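Local coordinates for peptidoglycan-recognition protein LB (PDB 7NSZ) that hydrolyses the amide bond between N-acetylmuramoyl and L-amino acid residues of bacterial peptidoglycan, using one zinc ion, and so probably scavenges biologically active peptidoglycan by digesting it to inactive fragments, at residues Q66-Q70 / L71-W75; E170-W174 / P175-H179. The protein carries 1 engineered substitution. All coordinates share one frame; numbering follows the deposited sequence.

Interaction 1 of 2, residues Q66-Q70 / L71-W75; sequences QDFHQ and LERGW
Leu71 lies beside Asp67 one helical turn on, their side chains pointing the same way, with Leu71 CD1 4.1 Å from Asp67 OD1. Its N-H binds Asp67 O at 2.8 Å in an ordinary helical bond, while the Asp67 carboxylate forms a salt bridge with Arg26. Glu72 N still makes the usual four-residue bond to Phe68 O, at 3.0 Å and from above the carbonyl plane; the turn widens where Arg73 N, five residues on, reaches the same oxygen nearly in line with its C=O, so two donors grip one acceptor. Glu72 CB rests near Phe68 CD1, and a bend at chi2 (-53°) carries its carboxylate off to the surface, where a charged end is at home.

Arg73 stays extended from CG to NE, and this long chain suits a place between two rings. Its CD lies over one face of Phe68 and also over the Trp75 ring; Phe68 CE2 sits 3.4 Å above the guanidinium plane, towards its rim. The Arg73 and His69 side chains run side by side, the guanidinium and imidazole planes only 4° apart.

Near its C-terminal end helix 55-72 widens into a pi-type turn, and Gly74 is the first residue to leave helical geometry; its positive phi (72°) is one that glycine accepts readily. The backbone leaves the helix there, and Trp75 N binds His69 O at 2.9 Å, six residues back. Trp75 CZ3 then lies 3.4 Å above the centre of the imidazole, the two rings meeting obliquely, while His69 ND1 is held by Gly79 N. A water donates to both Gln70 O and Trp75 O, bridging two carbonyls of the turn, and Gln70 CA offers its hydrogen to Trp75 O at 3.4 Å.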
ATOM      1  N   GLN A  66      -9.808  -7.891  -0.259  1.00  9.95           N
ATOM      2  CA  GLN A  66      -9.381  -9.242   0.179  1.00 10.17           C
ATOM      3  C   GLN A  66     -10.189 -10.326  -0.546  1.00 11.60           C
ATOM      4  O   GLN A  66      -9.579 -11.340  -0.928  1.00 11.20           O
ATOM      5  CB  GLN A  66      -9.499  -9.404   1.680  1.00 10.27           C
ATOM      6  CG  GLN A  66      -8.856 -10.685   2.146  1.00 11.79           C
ATOM      7  CD  GLN A  66      -9.074 -11.005   3.599  1.00 11.14           C
ATOM      8  OE1 GLN A  66     -10.174 -10.805   4.113  1.00 12.15           O
ATOM      9  NE2 GLN A  66      -8.031 -11.521   4.230  1.00 11.86           N
ATOM     10  N   ASP A  67     -11.480 -10.118  -0.679  1.00 11.87           N
ATOM     11  CA  ASP A  67     -12.393 -11.092  -1.337  1.00 13.27           C
ATOM     12  C   ASP A  67     -11.996 -11.255  -2.805  1.00 12.53           C
ATOM     13  O   ASP A  67     -11.879 -12.387  -3.335  1.00 14.20           O
ATOM     14  CB  ASP A  67     -13.852 -10.694  -1.221  1.00 13.60           C
ATOM     15  CG  ASP A  67     -14.432 -10.821   0.179  1.00 14.69           C
ATOM     16  OD1 ASP A  67     -13.766 -11.385   1.076  1.00 15.10           O
ATOM     17  OD2 ASP A  67     -15.635 -10.362   0.302  1.00 17.37           O
ATOM     18  N   PHE A  68     -11.767 -10.153  -3.501  1.00 11.98           N
ATOM     19  CA  PHE A  68     -11.319 -10.191  -4.909  1.00 13.44           C
ATOM     20  C   PHE A  68     -10.021 -10.959  -5.023  1.00 12.03           C
ATOM     21  O   PHE A  68      -9.911 -11.889  -5.847  1.00 13.05           O
ATOM     22  CB  PHE A  68     -11.174  -8.769  -5.412  1.00 14.76           C
ATOM     23  CG  PHE A  68     -10.771  -8.637  -6.866  1.00 15.71           C
ATOM     24  CD1 PHE A  68     -11.437  -9.335  -7.867  1.00 17.89           C
ATOM     25  CD2 PHE A  68      -9.756  -7.772  -7.237  1.00 17.47           C
ATOM     26  CE1 PHE A  68     -11.069  -9.183  -9.200  1.00 19.90           C
ATOM     27  CE2 PHE A  68      -9.397  -7.601  -8.570  1.00 18.35           C
ATOM     28  CZ  PHE A  68     -10.061  -8.313  -9.540  1.00 19.41           C
ATOM     29  N   HIS A  69      -9.037 -10.664  -4.202  1.00 10.60           N
ATOM     30  CA  HIS A  69      -7.706 -11.293  -4.218  1.00 11.35           C
ATOM     31  C   HIS A  69      -7.757 -12.776  -3.849  1.00 12.95           C
ATOM     32  O   HIS A  69      -7.182 -13.561  -4.619  1.00 13.11           O
ATOM     33  CB  HIS A  69      -6.787 -10.436  -3.387  1.00 10.38           C
ATOM     34  CG  HIS A  69      -6.511  -9.093  -3.955  1.00  9.71           C
ATOM     35  ND1 HIS A  69      -5.677  -8.187  -3.342  1.00 11.14           N
ATOM     36  CD2 HIS A  69      -6.930  -8.550  -5.098  1.00  9.82           C
ATOM     37  CE1 HIS A  69      -5.631  -7.123  -4.082  1.00 11.50           C
ATOM     38  NE2 HIS A  69      -6.348  -7.288  -5.193  1.00 11.36           N
ATOM     39  N   GLN A  70      -8.381 -13.119  -2.746  1.00 12.61           N
ATOM     40  CA  GLN A  70      -8.394 -14.547  -2.297  1.00 12.71           C
ATOM     41  C   GLN A  70      -9.391 -15.351  -3.147  1.00 14.83           C
ATOM     42  O   GLN A  70      -9.011 -16.463  -3.572  1.00 16.50           O
ATOM     43  CB  GLN A  70      -8.777 -14.638  -0.827  1.00 12.67           C
ATOM     44  CG  GLN A  70      -7.687 -14.194   0.143  1.00 13.07           C
ATOM     45  CD  GLN A  70      -8.128 -14.354   1.572  1.00 12.14           C
ATOM     46  OE1 GLN A  70      -9.242 -13.967   1.927  1.00 12.29           O
ATOM     47  NE2 GLN A  70      -7.261 -14.899   2.401  1.00 12.59           N
ATOM     48  N   LEU A  71     -10.577 -14.829  -3.409  1.00 13.71           N
ATOM     49  CA  LEU A  71     -11.729 -15.676  -3.888  1.00 15.37           C
ATOM     50  C   LEU A  71     -11.925 -15.544  -5.394  1.00 18.07           C
ATOM     51  O   LEU A  71     -12.472 -16.502  -5.961  1.00 21.02           O
ATOM     52  CB  LEU A  71     -13.023 -15.284  -3.183  1.00 14.43           C
ATOM     53  CG  LEU A  71     -12.964 -15.233  -1.667  1.00 15.77           C
ATOM     54  CD1 LEU A  71     -14.321 -14.821  -1.145  1.00 17.52           C
ATOM     55  CD2 LEU A  71     -12.480 -16.571  -1.071  1.00 16.24           C
ATOM     56  N   GLU A  72     -11.501 -14.459  -6.050  1.00 16.27           N
ATOM     57  CA  GLU A  72     -11.507 -14.401  -7.538  1.00 16.52           C
ATOM     58  C   GLU A  72     -10.111 -14.682  -8.091  1.00 15.24           C
ATOM     59  O   GLU A  72     -10.027 -15.316  -9.181  1.00 15.71           O
ATOM     60  CB  GLU A  72     -12.069 -13.077  -8.022  1.00 19.66           C
ATOM     61  CG  GLU A  72     -13.491 -12.919  -7.554  1.00 23.66           C
ATOM     62  CD  GLU A  72     -14.373 -14.116  -7.919  1.00 31.09           C
ATOM     63  OE1 GLU A  72     -14.131 -14.735  -9.001  1.00 31.69           O
ATOM     64  OE2 GLU A  72     -15.279 -14.438  -7.102  1.00 34.55           O
ATOM     65  N   ARG A  73      -9.040 -14.222  -7.479  1.00 13.91           N
ATOM     66  CA  ARG A  73      -7.685 -14.311  -8.098  1.00 14.22           C
ATOM     67  C   ARG A  73      -6.857 -15.481  -7.558  1.00 14.01           C
ATOM     68  O   ARG A  73      -5.772 -15.743  -8.110  1.00 15.95           O
ATOM     69  CB  ARG A  73      -6.922 -12.982  -7.954  1.00 13.77           C
ATOM     70  CG  ARG A  73      -7.434 -11.867  -8.839  1.00 15.11           C
ATOM     71  CD  ARG A  73      -6.553 -10.652  -8.727  1.00 16.99           C
ATOM     72  NE  ARG A  73      -6.841  -9.653  -9.744  1.00 17.40           N
ATOM     73  CZ  ARG A  73      -6.216  -8.500  -9.829  1.00 17.16           C
ATOM     74  NH1 ARG A  73      -5.368  -8.142  -8.868  1.00 18.58           N
ATOM     75  NH2 ARG A  73      -6.492  -7.668 -10.820  1.00 18.56           N
ATOM     76  N   GLY A  74      -7.362 -16.187  -6.532  1.00 15.51           N
ATOM     77  CA  GLY A  74      -6.668 -17.368  -5.977  1.00 17.09           C
ATOM     78  C   GLY A  74      -5.419 -17.030  -5.188  1.00 16.83           C
ATOM     79  O   GLY A  74      -4.463 -17.842  -5.036  1.00 19.09           O
ATOM     80  N   TRP A  75      -5.327 -15.788  -4.693  1.00 14.70           N
ATOM     81  CA  TRP A  75      -4.144 -15.365  -3.908  1.00 14.17           C
ATOM     82  C   TRP A  75      -4.280 -15.781  -2.453  1.00 13.62           C
ATOM     83  O   TRP A  75      -5.396 -16.039  -1.997  1.00 14.45           O
ATOM     84  CB  TRP A  75      -3.995 -13.841  -3.992  1.00 12.83           C
ATOM     85  CG  TRP A  75      -3.683 -13.300  -5.336  1.00 12.75           C
ATOM     86  CD1 TRP A  75      -3.571 -13.972  -6.513  1.00 14.36           C
ATOM     87  CD2 TRP A  75      -3.504 -11.911  -5.647  1.00 11.30           C
ATOM     88  NE1 TRP A  75      -3.260 -13.106  -7.534  1.00 14.09           N
ATOM     89  CE2 TRP A  75      -3.265 -11.841  -7.027  1.00 12.40           C
ATOM     90  CE3 TRP A  75      -3.542 -10.750  -4.853  1.00 11.98           C
ATOM     91  CZ2 TRP A  75      -3.070 -10.624  -7.662  1.00 12.68           C
ATOM     92  CZ3 TRP A  75      -3.352  -9.549  -5.485  1.00 12.63           C
ATOM     93  CH2 TRP A  75      -3.098  -9.491  -6.862  1.00 13.80           C
TER
HETATM   94  O   HOH W   1      -7.379 -17.926  -2.134  1.00 32.91           O

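Interaction 2 of 2, residues E170-W174 / P175-H179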
ATOM      1  N   GLU A 170       1.856  13.450  -7.149  1.00 12.07           N
ATOM      2  CA  GLU A 170       1.975  13.774  -5.727  1.00 12.43           C
ATOM      3  C   GLU A 170       3.177  13.034  -5.130  1.00 11.76           C
ATOM      4  O   GLU A 170       3.975  13.651  -4.420  1.00 13.17           O
ATOM      5  CB  GLU A 170       0.663  13.402  -5.026  1.00 12.68           C
ATOM      6  CG  GLU A 170       0.703  13.471  -3.502  1.00 12.17           C
ATOM      7  CD  GLU A 170       0.988  14.805  -2.851  1.00 15.27           C
ATOM      8  OE1 GLU A 170       0.622  15.858  -3.467  1.00 15.92           O
ATOM      9  OE2 GLU A 170       1.476  14.813  -1.704  1.00 14.48           O
ATOM     10  N   ILE A 171       3.244  11.701  -5.280  1.00 11.49           N
ATOM     11  CA  ILE A 171       4.313  10.953  -4.576  1.00 11.67           C
ATOM     12  C   ILE A 171       5.671  11.320  -5.153  1.00 11.47           C
ATOM     13  O   ILE A 171       6.694  11.160  -4.496  1.00 11.79           O
ATOM     14  CB  ILE A 171       4.115   9.411  -4.566  1.00 11.21           C
ATOM     15  CG1 ILE A 171       4.283   8.777  -5.949  1.00 11.47           C
ATOM     16  CG2 ILE A 171       2.766   9.102  -3.933  1.00 11.89           C
ATOM     17  CD1 ILE A 171       4.226   7.236  -5.933  1.00 11.90           C
ATOM     18  N   SER A 172       5.654  11.814  -6.404  1.00 12.74           N
ATOM     19  CA  SER A 172       6.911  12.314  -7.028  1.00 14.67           C
ATOM     20  C   SER A 172       7.484  13.471  -6.219  1.00 15.75           C
ATOM     21  O   SER A 172       8.678  13.739  -6.386  1.00 17.16           O
ATOM     22  CB  SER A 172       6.780  12.689  -8.470  1.00 16.60           C
ATOM     23  OG  SER A 172       6.304  11.609  -9.272  1.00 20.99           O
ATOM     24  N   SER A 173       6.698  14.090  -5.348  1.00 14.80           N
ATOM     25  CA  SER A 173       7.195  15.225  -4.525  1.00 17.97           C
ATOM     26  C   SER A 173       7.568  14.770  -3.118  1.00 18.39           C
ATOM     27  O   SER A 173       7.889  15.634  -2.290  1.00 21.25           O
ATOM     28  CB  SER A 173       6.140  16.290  -4.456  1.00 17.67           C
ATOM     29  OG  SER A 173       5.084  15.942  -3.561  1.00 18.05           O
ATOM     30  N   TRP A 174       7.375  13.488  -2.767  1.00 16.36           N
ATOM     31  CA  TRP A 174       7.688  12.988  -1.422  1.00 16.26           C
ATOM     32  C   TRP A 174       9.181  12.723  -1.281  1.00 15.60           C
ATOM     33  O   TRP A 174       9.885  12.354  -2.226  1.00 15.55           O
ATOM     34  CB  TRP A 174       6.896  11.711  -1.094  1.00 13.49           C
ATOM     35  CG  TRP A 174       5.423  11.907  -0.961  1.00 13.78           C
ATOM     36  CD1 TRP A 174       4.703  13.027  -1.269  1.00 14.61           C
ATOM     37  CD2 TRP A 174       4.466  10.905  -0.608  1.00 12.94           C
ATOM     38  NE1 TRP A 174       3.378  12.795  -1.073  1.00 14.04           N
ATOM     39  CE2 TRP A 174       3.195  11.505  -0.655  1.00 14.13           C
ATOM     40  CE3 TRP A 174       4.574   9.570  -0.169  1.00 12.91           C
ATOM     41  CZ2 TRP A 174       2.019  10.813  -0.365  1.00 14.04           C
ATOM     42  CZ3 TRP A 174       3.418   8.888   0.122  1.00 14.37           C
ATOM     43  CH2 TRP A 174       2.168   9.495   0.041  1.00 15.67           C
ATOM     44  N   PRO A 175       9.669  12.784  -0.028  1.00 18.80           N
ATOM     45  CA  PRO A 175      10.996  12.285   0.290  1.00 20.26           C
ATOM     46  C   PRO A 175      11.201  10.868  -0.253  1.00 17.25           C
ATOM     47  O   PRO A 175      10.327   9.999  -0.158  1.00 17.47           O
ATOM     48  CB  PRO A 175      11.083  12.262   1.829  1.00 21.89           C
ATOM     49  CG  PRO A 175       9.926  13.076   2.313  1.00 22.25           C
ATOM     50  CD  PRO A 175       8.945  13.229   1.171  1.00 20.69           C
ATOM     51  N   HIS A 176      12.381  10.631  -0.741  1.00 14.23           N
ATOM     52  CA  HIS A 176      12.885   9.286  -1.105  1.00 13.52           C
ATOM     53  C   HIS A 176      12.331   8.822  -2.459  1.00 11.80           C
ATOM     54  O   HIS A 176      12.717   7.727  -2.879  1.00 11.36           O
ATOM     55  CB  HIS A 176      12.576   8.243  -0.014  1.00 15.31           C
ATOM     56  CG  HIS A 176      13.291   8.477   1.275  1.00 17.14           C
ATOM     57  ND1 HIS A 176      14.223   7.606   1.737  1.00 16.69           N
ATOM     58  CD2 HIS A 176      13.203   9.481   2.182  1.00 23.79           C
ATOM     59  CE1 HIS A 176      14.701   8.066   2.910  1.00 18.20           C
ATOM     60  NE2 HIS A 176      14.087   9.208   3.179  1.00 22.98           N
ATOM     61  N   PHE A 177      11.502   9.594  -3.133  1.00 10.11           N
ATOM     62  CA  PHE A 177      11.036   9.238  -4.487  1.00 10.89           C
ATOM     63  C   PHE A 177      12.240   9.123  -5.398  1.00 13.40           C
ATOM     64  O   PHE A 177      13.177   9.955  -5.316  1.00 13.42           O
ATOM     65  CB  PHE A 177      10.077  10.292  -5.013  1.00 10.51           C
ATOM     66  CG  PHE A 177       9.617   9.954  -6.401  1.00 12.26           C
ATOM     67  CD1 PHE A 177       8.656   8.970  -6.635  1.00 13.88           C
ATOM     68  CD2 PHE A 177      10.177  10.613  -7.492  1.00 13.73           C
ATOM     69  CE1 PHE A 177       8.312   8.618  -7.928  1.00 14.24           C
ATOM     70  CE2 PHE A 177       9.809  10.254  -8.784  1.00 15.52           C
ATOM     71  CZ  PHE A 177       8.854   9.291  -8.994  1.00 16.27           C
ATOM     72  N   THR A 178      12.243   8.122  -6.246  1.00 13.41           N
ATOM     73  CA  THR A 178      13.333   7.973  -7.214  1.00 15.51           C
ATOM     74  C   THR A 178      12.855   7.326  -8.495  1.00 12.42           C
ATOM     75  O   THR A 178      11.727   6.832  -8.593  1.00 12.84           O
ATOM     76  CB  THR A 178      14.487   7.175  -6.612  1.00 18.72           C
ATOM     77  OG1 THR A 178      15.659   7.280  -7.427  1.00 24.05           O
ATOM     78  CG2 THR A 178      14.148   5.715  -6.418  1.00 20.14           C
ATOM     79  N   HIS A 179      13.693   7.436  -9.529  1.00 12.59           N
ATOM     80  CA  HIS A 179      13.508   6.734 -10.816  1.00 13.04           C
ATOM     81  C   HIS A 179      14.520   5.604 -10.930  1.00 13.21           C
ATOM     82  O   HIS A 179      15.701   5.794 -10.681  1.00 12.91           O
ATOM     83  CB  HIS A 179      13.580   7.690 -12.007  1.00 13.65           C
ATOM     84  CG  HIS A 179      12.386   8.536 -12.158  1.00 13.62           C
ATOM     85  ND1 HIS A 179      11.279   8.178 -12.862  1.00 14.10           N
ATOM     86  CD2 HIS A 179      12.136   9.758 -11.653  1.00 14.13           C
ATOM     87  CE1 HIS A 179      10.403   9.175 -12.835  1.00 14.57           C
ATOM     88  NE2 HIS A 179      10.911  10.155 -12.061  1.00 13.54           N
TER
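Ile171 and Phe177 are brought together by two successive turns, a type I turn from Ile171 to Trp174 and a type II turn from Trp174 to Phe177, the second closed by a weak hydrogen bond from Phe177 N to Trp174 O at 3.3 Å. Pro175 suits the second position of the type II turn because its ring fixes phi near the required value; its CD packs 3.4 Å from Trp174 CB. His176 follows with positive phi.

Phe177 points back at the end of the helix. With CG anti to the backbone N (chi1 179°), the ring swings over Ser172, whose CA stands 3.6 Å above the ring centre in a CH-pi contact. Ser172 OG comes over the same face, 3.5 Å from Phe177 CZ, a small hydroxyl whose hydrogen-bond partner is Phe168 O. Phe177 CB also rests 3.5 Å from Ile171 O.

Just before the first turn, Glu170 serves two ends. Its carbonyl oxygen accepts both Ser173 N and Ser173 OG, the hydroxyl lying in the carbonyl plane 2.7 Å from Glu170 O. Its OE2 accepts Trp174 NE1 at 2.8 Å, nearly straight at 170°, on the anti side and tilted 28° out of the carboxylate plane. That bond, with the packing around the ring, would limit rotation of the indole, whose face is touched by Ile171 CG2.

Trp174 is buried against Leu129 and Ala132 of helix 126-142, with Lys133 in a cation-pi contact, and against Leu151 of strand 149-153. That strand also forms backbone bonds to His176 and Thr178, joining the segment after helix 165-171 to the edge of the sheet.

Overall arrangement
Interactions 1 and 2 each finish a helix, and lie on opposite sides of the chain's centre, their centres about 30 Å apart and their nearest atoms about 18 Å apart. They do not touch and neither supplies a zinc ligand, but both approach the zinc held by His44, His154 and Cys162. The side chain of Arg73 in interaction 1 comes to about 9 Å from the ion, and that of Ile171 in interaction 2 to about 10 Å; each is about 8 Å from the His154 side chain. Interaction 1 also borders Phe80, an engineered residue at a site considered essential for zinc hydrate coordination: its side chain is about 4 Å from that of His69.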